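Local coordinates for protein phosphoserine aminotransferase (Bacillus alcalophilus, PDB 1W23) that uses pyridoxal 5'-phosphate to interconvert 3-phosphohydroxypyruvate and phosphoserine, with glutamate and 2-oxoglutarate as the partner pair, in the second step of serine biosynthesis, at residues A[308-321]-A[345-357]. Numbering follows the deposited sequence. Where two conformers were deposited one is given.
Sequences LNQQFLAKAKEQGF and ACIALRELMIQFK
Phe-356 lays one face of its ring over the backbone of Phe-312, whose CA stands 4.0 Å from the ring centroid in a CH-pi contact. The knob fills a hole made by Leu-308, Gln-311, Phe-312 and Lys-315, where the axes of segments 308-318 and 345-357 pass 11.0 Å apart at their closest, a spacing that a long, flat side chain can bridge. Phe-312 also turns its ring edge to this face, a T-shaped pair with planes at 77°. With CG anti to the backbone N (chi1 174°), the Phe-312 ring reaches on to Met-353 CG, 3.8 Å from its CZ. One turn along, Leu-352 CD2 meets Ala-316 CB at 3.6 Å, where a small methyl leaves room for the branched leucine, and sits over one face of the Phe-321 ring in a CH-pi contact. The Phe-321 ring follows a Schellman turn at Gly-320, and its CZ lies edge-on 3.6 Å from Ala-348 O. On the more exposed side, within 308-321, Glu-318 OE1 takes a salt bridge from Lys-315 NZ (2.7 Å) and a hydrogen bond from Gln-319 NE2. Aromatic and aliphatic packing thus joins helices 306-318 and 343-359, away from the cofactor, so apolar burial probably holds them together.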
ATOM      1  N   LEU A 308     -11.748 -21.785 -30.848  1.00 14.29           N
ATOM      2  CA  LEU A 308     -10.992 -22.759 -30.045  1.00 13.43           C
ATOM      3  C   LEU A 308     -10.387 -22.149 -28.826  1.00 12.35           C
ATOM      4  O   LEU A 308     -10.384 -22.796 -27.764  1.00 13.19           O
ATOM      5  CB  LEU A 308      -9.887 -23.407 -30.907  1.00 13.56           C
ATOM      6  CG  LEU A 308     -10.396 -24.440 -31.953  1.00 15.49           C
ATOM      7  CD1 LEU A 308      -9.268 -24.755 -32.936  1.00 17.97           C
ATOM      8  CD2 LEU A 308     -10.860 -25.677 -31.226  1.00 20.07           C
ATOM      9  N   ASN A 309      -9.830 -20.939 -28.889  1.00 13.08           N
ATOM     10  CA  ASN A 309      -9.327 -20.294 -27.669  1.00 13.59           C
ATOM     11  C   ASN A 309     -10.455 -20.245 -26.627  1.00 13.22           C
ATOM     12  O   ASN A 309     -10.213 -20.547 -25.458  1.00 13.02           O
ATOM     13  CB  ASN A 309      -8.926 -18.838 -27.953  1.00 14.00           C
ATOM     14  CG  ASN A 309      -7.512 -18.621 -28.406  1.00 14.83           C
ATOM     15  OD1 ASN A 309      -6.627 -19.473 -28.241  1.00 17.21           O
ATOM     16  ND2 ASN A 309      -7.240 -17.380 -28.975  1.00 16.05           N
ATOM     17  N   GLN A 310     -11.634 -19.797 -27.031  1.00 13.06           N
ATOM     18  CA  GLN A 310     -12.755 -19.663 -26.096  1.00 14.52           C
ATOM     19  C   GLN A 310     -13.153 -21.001 -25.492  1.00 13.46           C
ATOM     20  O   GLN A 310     -13.385 -21.109 -24.283  1.00 14.30           O
ATOM     21  CB  GLN A 310     -13.953 -19.000 -26.800  1.00 20.44           C
ATOM     22  CG  GLN A 310     -13.805 -17.623 -27.358  1.00 28.13           C
ATOM     23  CD  GLN A 310     -14.861 -17.275 -28.456  1.00 38.65           C
ATOM     24  OE1 GLN A 310     -15.801 -17.911 -28.964  1.00 41.21           O
ATOM     25  NE2 GLN A 310     -14.723 -16.032 -28.979  1.00 47.60           N
ATOM     26  N   GLN A 311     -13.214 -22.030 -26.333  1.00 13.17           N
ATOM     27  CA  GLN A 311     -13.603 -23.349 -25.893  1.00 14.03           C
ATOM     28  C   GLN A 311     -12.580 -23.904 -24.916  1.00 12.85           C
ATOM     29  O   GLN A 311     -12.953 -24.494 -23.875  1.00 13.17           O
ATOM     30  CB  GLN A 311     -13.781 -24.261 -27.104  1.00 14.24           C
ATOM     31  CG  GLN A 311     -15.000 -23.918 -27.941  1.00 21.56           C
ATOM     32  CD  GLN A 311     -14.923 -24.561 -29.328  1.00 26.95           C
ATOM     33  OE1 GLN A 311     -14.070 -25.388 -29.635  1.00 37.52           O
ATOM     34  NE2 GLN A 311     -15.869 -24.119 -30.157  1.00 48.99           N
ATOM     35  N   PHE A 312     -11.298 -23.735 -25.222  1.00 11.60           N
ATOM     36  CA  PHE A 312     -10.226 -24.196 -24.294  1.00 11.42           C
ATOM     37  C   PHE A 312     -10.319 -23.497 -22.969  1.00 11.18           C
ATOM     38  O   PHE A 312     -10.244 -24.116 -21.921  1.00 11.37           O
ATOM     39  CB  PHE A 312      -8.867 -23.951 -24.999  1.00 11.57           C
ATOM     40  CG  PHE A 312      -7.707 -24.247 -24.067  1.00 10.93           C
ATOM     41  CD1 PHE A 312      -7.332 -25.530 -23.756  1.00 12.09           C
ATOM     42  CD2 PHE A 312      -7.015 -23.202 -23.505  1.00 10.96           C
ATOM     43  CE1 PHE A 312      -6.274 -25.762 -22.864  1.00 12.40           C
ATOM     44  CE2 PHE A 312      -5.984 -23.451 -22.623  1.00 11.95           C
ATOM     45  CZ  PHE A 312      -5.615 -24.724 -22.286  1.00 11.63           C
ATOM     46  N   LEU A 313     -10.434 -22.154 -22.992  1.00 11.68           N
ATOM     47  CA  LEU A 313     -10.456 -21.397 -21.732  1.00 11.77           C
ATOM     48  C   LEU A 313     -11.690 -21.750 -20.906  1.00 11.86           C
ATOM     49  O   LEU A 313     -11.649 -21.825 -19.671  1.00 12.37           O
ATOM     50  CB  LEU A 313     -10.359 -19.900 -21.997  1.00 12.25           C
ATOM     51  CG  LEU A 313      -8.970 -19.444 -22.486  1.00 12.16           C
ATOM     52  CD1 LEU A 313      -9.051 -18.022 -23.009  1.00 13.75           C
ATOM     53  CD2 LEU A 313      -7.935 -19.587 -21.369  1.00 13.11           C
ATOM     54  N   ALA A 314     -12.831 -22.027 -21.574  1.00 12.93           N
ATOM     55  CA  ALA A 314     -14.026 -22.443 -20.856  1.00 14.25           C
ATOM     56  C   ALA A 314     -13.851 -23.823 -20.221  1.00 13.61           C
ATOM     57  O   ALA A 314     -14.281 -24.019 -19.086  1.00 14.43           O
ATOM     58  CB  ALA A 314     -15.264 -22.424 -21.783  1.00 17.08           C
ATOM     59  N   LYS A 315     -13.212 -24.720 -20.918  1.00 13.33           N
ATOM     60  CA  LYS A 315     -12.964 -26.046 -20.367  1.00 13.77           C
ATOM     61  C   LYS A 315     -12.017 -25.934 -19.201  1.00 11.94           C
ATOM     62  O   LYS A 315     -12.179 -26.589 -18.161  1.00 13.09           O
ATOM     63  CB  LYS A 315     -12.391 -26.963 -21.463  1.00 14.73           C
ATOM     64  CG  LYS A 315     -12.126 -28.371 -21.015  1.00 16.42           C
ATOM     65  CD  LYS A 315     -13.405 -29.076 -20.669  1.00 22.46           C
ATOM     66  CE  LYS A 315     -13.076 -30.508 -20.300  1.00 27.73           C
ATOM     67  NZ  LYS A 315     -14.272 -31.197 -19.730  1.00 34.43           N
ATOM     68  N   ALA A 316     -10.975 -25.117 -19.341  1.00 11.71           N
ATOM     69  CA  ALA A 316     -10.009 -24.929 -18.255  1.00 10.89           C
ATOM     70  C   ALA A 316     -10.735 -24.416 -17.009  1.00 11.49           C
ATOM     71  O   ALA A 316     -10.529 -24.908 -15.899  1.00 11.74           O
ATOM     72  CB  ALA A 316      -8.924 -23.969 -18.705  1.00 11.44           C
ATOM     73  N   LYS A 317     -11.609 -23.431 -17.160  1.00 12.10           N
ATOM     74  CA  LYS A 317     -12.323 -22.897 -16.019  1.00 13.78           C
ATOM     75  C   LYS A 317     -13.186 -23.966 -15.363  1.00 15.19           C
ATOM     76  O   LYS A 317     -13.234 -24.077 -14.111  1.00 15.22           O
ATOM     77  CB  LYS A 317     -13.166 -21.676 -16.419  1.00 17.49           C
ATOM     78  CG  LYS A 317     -13.806 -20.890 -15.293  1.00 29.71           C
ATOM     79  CD  LYS A 317     -14.598 -19.663 -15.784  1.00 38.71           C
ATOM     80  CE  LYS A 317     -14.711 -18.572 -14.739  1.00 47.48           C
ATOM     81  NZ  LYS A 317     -15.324 -17.277 -15.176  1.00 61.07           N
ATOM     82  N   GLU A 318     -13.883 -24.786 -16.182  1.00 15.05           N
ATOM     83  CA  GLU A 318     -14.717 -25.877 -15.696  1.00 17.03           C
ATOM     84  C   GLU A 318     -13.887 -26.847 -14.878  1.00 15.81           C
ATOM     85  O   GLU A 318     -14.408 -27.410 -13.899  1.00 18.84           O
ATOM     86  CB  GLU A 318     -15.384 -26.570 -16.896  1.00 18.47           C
ATOM     87  CG  GLU A 318     -16.288 -27.724 -16.548  1.00 29.29           C
ATOM     88  CD  GLU A 318     -15.811 -29.106 -16.854  1.00 43.35           C
ATOM     89  OE1 GLU A 318     -15.088 -29.402 -17.823  1.00 54.99           O
ATOM     90  OE2 GLU A 318     -16.229 -29.987 -16.028  1.00 55.17           O
ATOM     91  N   GLN A 319     -12.646 -27.109 -15.265  1.00 13.95           N
ATOM     92  CA  GLN A 319     -11.752 -28.040 -14.646  1.00 14.21           C
ATOM     93  C   GLN A 319     -10.968 -27.472 -13.465  1.00 13.46           C
ATOM     94  O   GLN A 319     -10.179 -28.161 -12.884  1.00 15.35           O
ATOM     95  CB  GLN A 319     -10.811 -28.642 -15.700  1.00 14.22           C
ATOM     96  CG  GLN A 319     -11.515 -29.506 -16.712  1.00 16.24           C
ATOM     97  CD  GLN A 319     -11.980 -30.818 -16.051  1.00 27.04           C
ATOM     98  OE1 GLN A 319     -11.158 -31.524 -15.434  1.00 35.81           O
ATOM     99  NE2 GLN A 319     -13.270 -31.122 -16.191  1.00 33.01           N
ATOM    100  N   GLY A 320     -11.237 -26.213 -13.064  1.00 13.20           N
ATOM    101  CA  GLY A 320     -10.625 -25.652 -11.848  1.00 12.31           C
ATOM    102  C   GLY A 320      -9.426 -24.822 -12.073  1.00 11.41           C
ATOM    103  O   GLY A 320      -8.852 -24.338 -11.083  1.00 12.34           O
ATOM    104  N   PHE A 321      -9.059 -24.539 -13.331  1.00 10.68           N
ATOM    105  CA  PHE A 321      -7.927 -23.656 -13.617  1.00 10.13           C
ATOM    106  C   PHE A 321      -8.375 -22.182 -13.500  1.00 10.38           C
ATOM    107  O   PHE A 321      -9.413 -21.788 -14.042  1.00 11.61           O
ATOM    108  CB  PHE A 321      -7.384 -23.893 -15.035  1.00 10.37           C
ATOM    109  CG  PHE A 321      -6.773 -25.265 -15.178  1.00 10.04           C
ATOM    110  CD1 PHE A 321      -7.519 -26.392 -15.411  1.00 10.91           C
ATOM    111  CD2 PHE A 321      -5.385 -25.419 -15.064  1.00 10.41           C
ATOM    112  CE1 PHE A 321      -6.938 -27.635 -15.495  1.00 11.14           C
ATOM    113  CE2 PHE A 321      -4.813 -26.657 -15.111  1.00 10.85           C
ATOM    114  CZ  PHE A 321      -5.597 -27.774 -15.334  1.00 11.23           C
ATOM    115  N   ALA A 345       0.510 -28.306 -10.647  1.00  9.97           N
ATOM    116  CA  ALA A 345      -0.430 -27.494 -11.432  1.00 10.20           C
ATOM    117  C   ALA A 345      -0.020 -27.492 -12.907  1.00  9.66           C
ATOM    118  O   ALA A 345      -0.872 -27.486 -13.798  1.00  9.81           O
ATOM    119  CB  ALA A 345      -0.529 -26.103 -10.879  1.00 11.13           C
ATOM    120  N   CYS A 346       1.294 -27.438 -13.157  1.00  9.42           N
ATOM    121  CA  CYS A 346       1.807 -27.466 -14.511  1.00  9.99           C
ATOM    122  C   CYS A 346       1.545 -28.825 -15.163  1.00 10.03           C
ATOM    123  O   CYS A 346       1.205 -28.872 -16.355  1.00 10.72           O
ATOM    124  CB  CYS A 346       3.296 -27.107 -14.495  1.00 10.81           C
ATOM    125  SG  CYS A 346       3.617 -25.412 -13.914  1.00 11.80           S
ATOM    126  N   ILE A 347       1.752 -29.912 -14.414  1.00 10.51           N
ATOM    127  CA  ILE A 347       1.394 -31.247 -14.933  1.00 10.99           C
ATOM    128  C   ILE A 347      -0.076 -31.284 -15.264  1.00 10.47           C
ATOM    129  O   ILE A 347      -0.462 -31.825 -16.319  1.00 11.36           O
ATOM    130  CB  ILE A 347       1.810 -32.298 -13.911  1.00 12.86           C
ATOM    131  CG1 ILE A 347       3.326 -32.333 -13.658  0.60 16.40           C
ATOM    132  CG2 ILE A 347       1.238 -33.664 -14.312  1.00 16.92           C
ATOM    133  CD1 ILE A 347       3.841 -33.142 -12.484  0.60 22.35           C
ATOM    134  N   ALA A 348      -0.956 -30.760 -14.405  1.00 10.30           N
ATOM    135  CA  ALA A 348      -2.390 -30.759 -14.655  1.00 10.58           C
ATOM    136  C   ALA A 348      -2.713 -29.959 -15.938  1.00 10.15           C
ATOM    137  O   ALA A 348      -3.562 -30.368 -16.743  1.00 10.64           O
ATOM    138  CB  ALA A 348      -3.169 -30.241 -13.456  1.00 11.08           C
ATOM    139  N   LEU A 349      -2.050 -28.802 -16.112  1.00  9.97           N
ATOM    140  CA  LEU A 349      -2.257 -28.009 -17.320  1.00  9.46           C
ATOM    141  C   LEU A 349      -1.854 -28.792 -18.565  1.00  9.63           C
ATOM    142  O   LEU A 349      -2.589 -28.774 -19.573  1.00 10.33           O
ATOM    143  CB  LEU A 349      -1.542 -26.669 -17.201  1.00  9.99           C
ATOM    144  CG  LEU A 349      -1.663 -25.759 -18.436  1.00 10.73           C
ATOM    145  CD1 LEU A 349      -3.104 -25.405 -18.720  1.00 12.55           C
ATOM    146  CD2 LEU A 349      -0.855 -24.488 -18.232  1.00 12.63           C
ATOM    147  N   ARG A 350      -0.708 -29.452 -18.525  1.00 10.11           N
ATOM    148  CA  ARG A 350      -0.295 -30.308 -19.657  1.00 10.35           C
ATOM    149  C   ARG A 350      -1.390 -31.333 -19.956  1.00 10.29           C
ATOM    150  O   ARG A 350      -1.750 -31.531 -21.134  1.00 11.40           O
ATOM    151  CB  ARG A 350       1.035 -30.980 -19.346  1.00 10.94           C
ATOM    152  CG  ARG A 350       1.357 -32.129 -20.272  1.00 11.35           C
ATOM    153  CD  ARG A 350       2.779 -32.645 -20.037  1.00 14.39           C
ATOM    154  NE  ARG A 350       3.163 -33.778 -20.829  1.00 16.90           N
ATOM    155  CZ  ARG A 350       3.701 -33.690 -22.045  1.00 18.34           C
ATOM    156  NH1 ARG A 350       3.941 -32.509 -22.649  1.00 19.53           N
ATOM    157  NH2 ARG A 350       3.978 -34.869 -22.628  1.00 22.26           N
ATOM    158  N   GLU A 351      -1.919 -32.002 -18.956  1.00 10.76           N
ATOM    159  CA  GLU A 351      -2.919 -33.033 -19.184  1.00 11.87           C
ATOM    160  C   GLU A 351      -4.192 -32.436 -19.797  1.00 11.48           C
ATOM    161  O   GLU A 351      -4.794 -33.000 -20.729  1.00 12.79           O
ATOM    162  CB  GLU A 351      -3.199 -33.752 -17.831  1.00 13.96           C
ATOM    163  CG  GLU A 351      -1.981 -34.629 -17.445  1.00 25.64           C
ATOM    164  CD  GLU A 351      -1.997 -35.261 -16.107  1.00 40.28           C
ATOM    165  OE1 GLU A 351      -1.051 -36.019 -15.728  1.00 56.29           O
ATOM    166  OE2 GLU A 351      -2.981 -35.056 -15.344  1.00 69.40           O
ATOM    167  N   LEU A 352      -4.629 -31.270 -19.306  1.00 11.29           N
ATOM    168  CA  LEU A 352      -5.770 -30.580 -19.895  1.00 11.79           C
ATOM    169  C   LEU A 352      -5.510 -30.281 -21.355  1.00 10.84           C
ATOM    170  O   LEU A 352      -6.373 -30.493 -22.222  1.00 12.15           O
ATOM    171  CB  LEU A 352      -6.002 -29.274 -19.127  1.00 12.78           C
ATOM    172  CG  LEU A 352      -7.069 -28.316 -19.657  1.00 15.36           C
ATOM    173  CD1 LEU A 352      -8.428 -28.590 -19.041  1.00 24.26           C
ATOM    174  CD2 LEU A 352      -6.819 -26.855 -19.299  1.00 18.86           C
ATOM    175  N   MET A 353      -4.331 -29.737 -21.633  1.00 10.45           N
ATOM    176  CA  MET A 353      -3.977 -29.348 -22.993  1.00  9.97           C
ATOM    177  C   MET A 353      -3.943 -30.547 -23.947  1.00 10.75           C
ATOM    178  O   MET A 353      -4.413 -30.477 -25.109  1.00 11.07           O
ATOM    179  CB  MET A 353      -2.643 -28.602 -23.023  1.00 10.47           C
ATOM    180  CG  MET A 353      -2.743 -27.207 -22.409  1.00 10.32           C
ATOM    181  SD  MET A 353      -1.196 -26.338 -22.167  1.00 10.99           S
ATOM    182  CE  MET A 353      -0.784 -25.856 -23.878  1.00 11.52           C
ATOM    183  N   ILE A 354      -3.372 -31.655 -23.504  1.00 10.71           N
ATOM    184  CA  ILE A 354      -3.293 -32.855 -24.350  1.00 11.79           C
ATOM    185  C   ILE A 354      -4.688 -33.382 -24.617  1.00 11.69           C
ATOM    186  O   ILE A 354      -5.048 -33.704 -25.748  1.00 13.24           O
ATOM    187  CB  ILE A 354      -2.372 -33.908 -23.723  1.00 12.38           C
ATOM    188  CG1 ILE A 354      -0.921 -33.440 -23.743  1.00 13.48           C
ATOM    189  CG2 ILE A 354      -2.529 -35.269 -24.452  1.00 14.67           C
ATOM    190  CD1 ILE A 354       0.011 -34.280 -22.932  1.00 16.78           C
ATOM    191  N   GLN A 355      -5.500 -33.474 -23.568  1.00 12.06           N
ATOM    192  CA  GLN A 355      -6.852 -34.004 -23.730  1.00 12.82           C
ATOM    193  C   GLN A 355      -7.689 -33.116 -24.636  1.00 12.81           C
ATOM    194  O   GLN A 355      -8.430 -33.619 -25.500  1.00 14.29           O
ATOM    195  CB  GLN A 355      -7.504 -34.217 -22.345  1.00 15.94           C
ATOM    196  CG  GLN A 355      -8.955 -34.736 -22.399  1.00 24.88           C
ATOM    197  CD  GLN A 355      -9.653 -34.777 -21.039  1.00 31.15           C
ATOM    198  OE1 GLN A 355      -9.134 -35.210 -20.002  1.00 50.55           O
ATOM    199  NE2 GLN A 355     -10.869 -34.265 -20.979  1.00 55.16           N
ATOM    200  N   PHE A 356      -7.572 -31.807 -24.486  1.00 12.16           N
ATOM    201  CA  PHE A 356      -8.397 -30.896 -25.326  1.00 11.96           C
ATOM    202  C   PHE A 356      -8.005 -31.053 -26.780  1.00 11.93           C
ATOM    203  O   PHE A 356      -8.857 -31.093 -27.672  1.00 14.15           O
ATOM    204  CB  PHE A 356      -8.236 -29.456 -24.815  1.00 12.61           C
ATOM    205  CG  PHE A 356      -9.182 -28.505 -25.510  1.00 11.96           C
ATOM    206  CD1 PHE A 356     -10.467 -28.332 -25.018  1.00 13.66           C
ATOM    207  CD2 PHE A 356      -8.768 -27.842 -26.647  1.00 12.49           C
ATOM    208  CE1 PHE A 356     -11.331 -27.518 -25.726  1.00 15.10           C
ATOM    209  CE2 PHE A 356      -9.637 -27.003 -27.334  1.00 12.81           C
ATOM    210  CZ  PHE A 356     -10.918 -26.836 -26.877  1.00 14.40           C
ATOM    211  N   LYS A 357      -6.716 -31.136 -27.075  1.00 12.24           N
ATOM    212  CA  LYS A 357      -6.222 -31.356 -28.427  1.00 12.92           C
ATOM    213  C   LYS A 357      -6.727 -32.658 -28.994  1.00 15.07           C
ATOM    214  O   LYS A 357      -7.241 -32.717 -30.122  1.00 17.56           O
ATOM    215  CB  LYS A 357      -4.689 -31.335 -28.406  1.00 14.55           C
ATOM    216  CG  LYS A 357      -3.998 -31.665 -29.716  1.00 16.24           C
ATOM    217  CD  LYS A 357      -2.498 -31.805 -29.480  0.70 16.25           C
ATOM    218  CE  LYS A 357      -2.032 -33.118 -28.801  0.70 18.73           C
ATOM    219  NZ  LYS A 357      -0.554 -33.277 -28.718  0.70 19.60           N
TER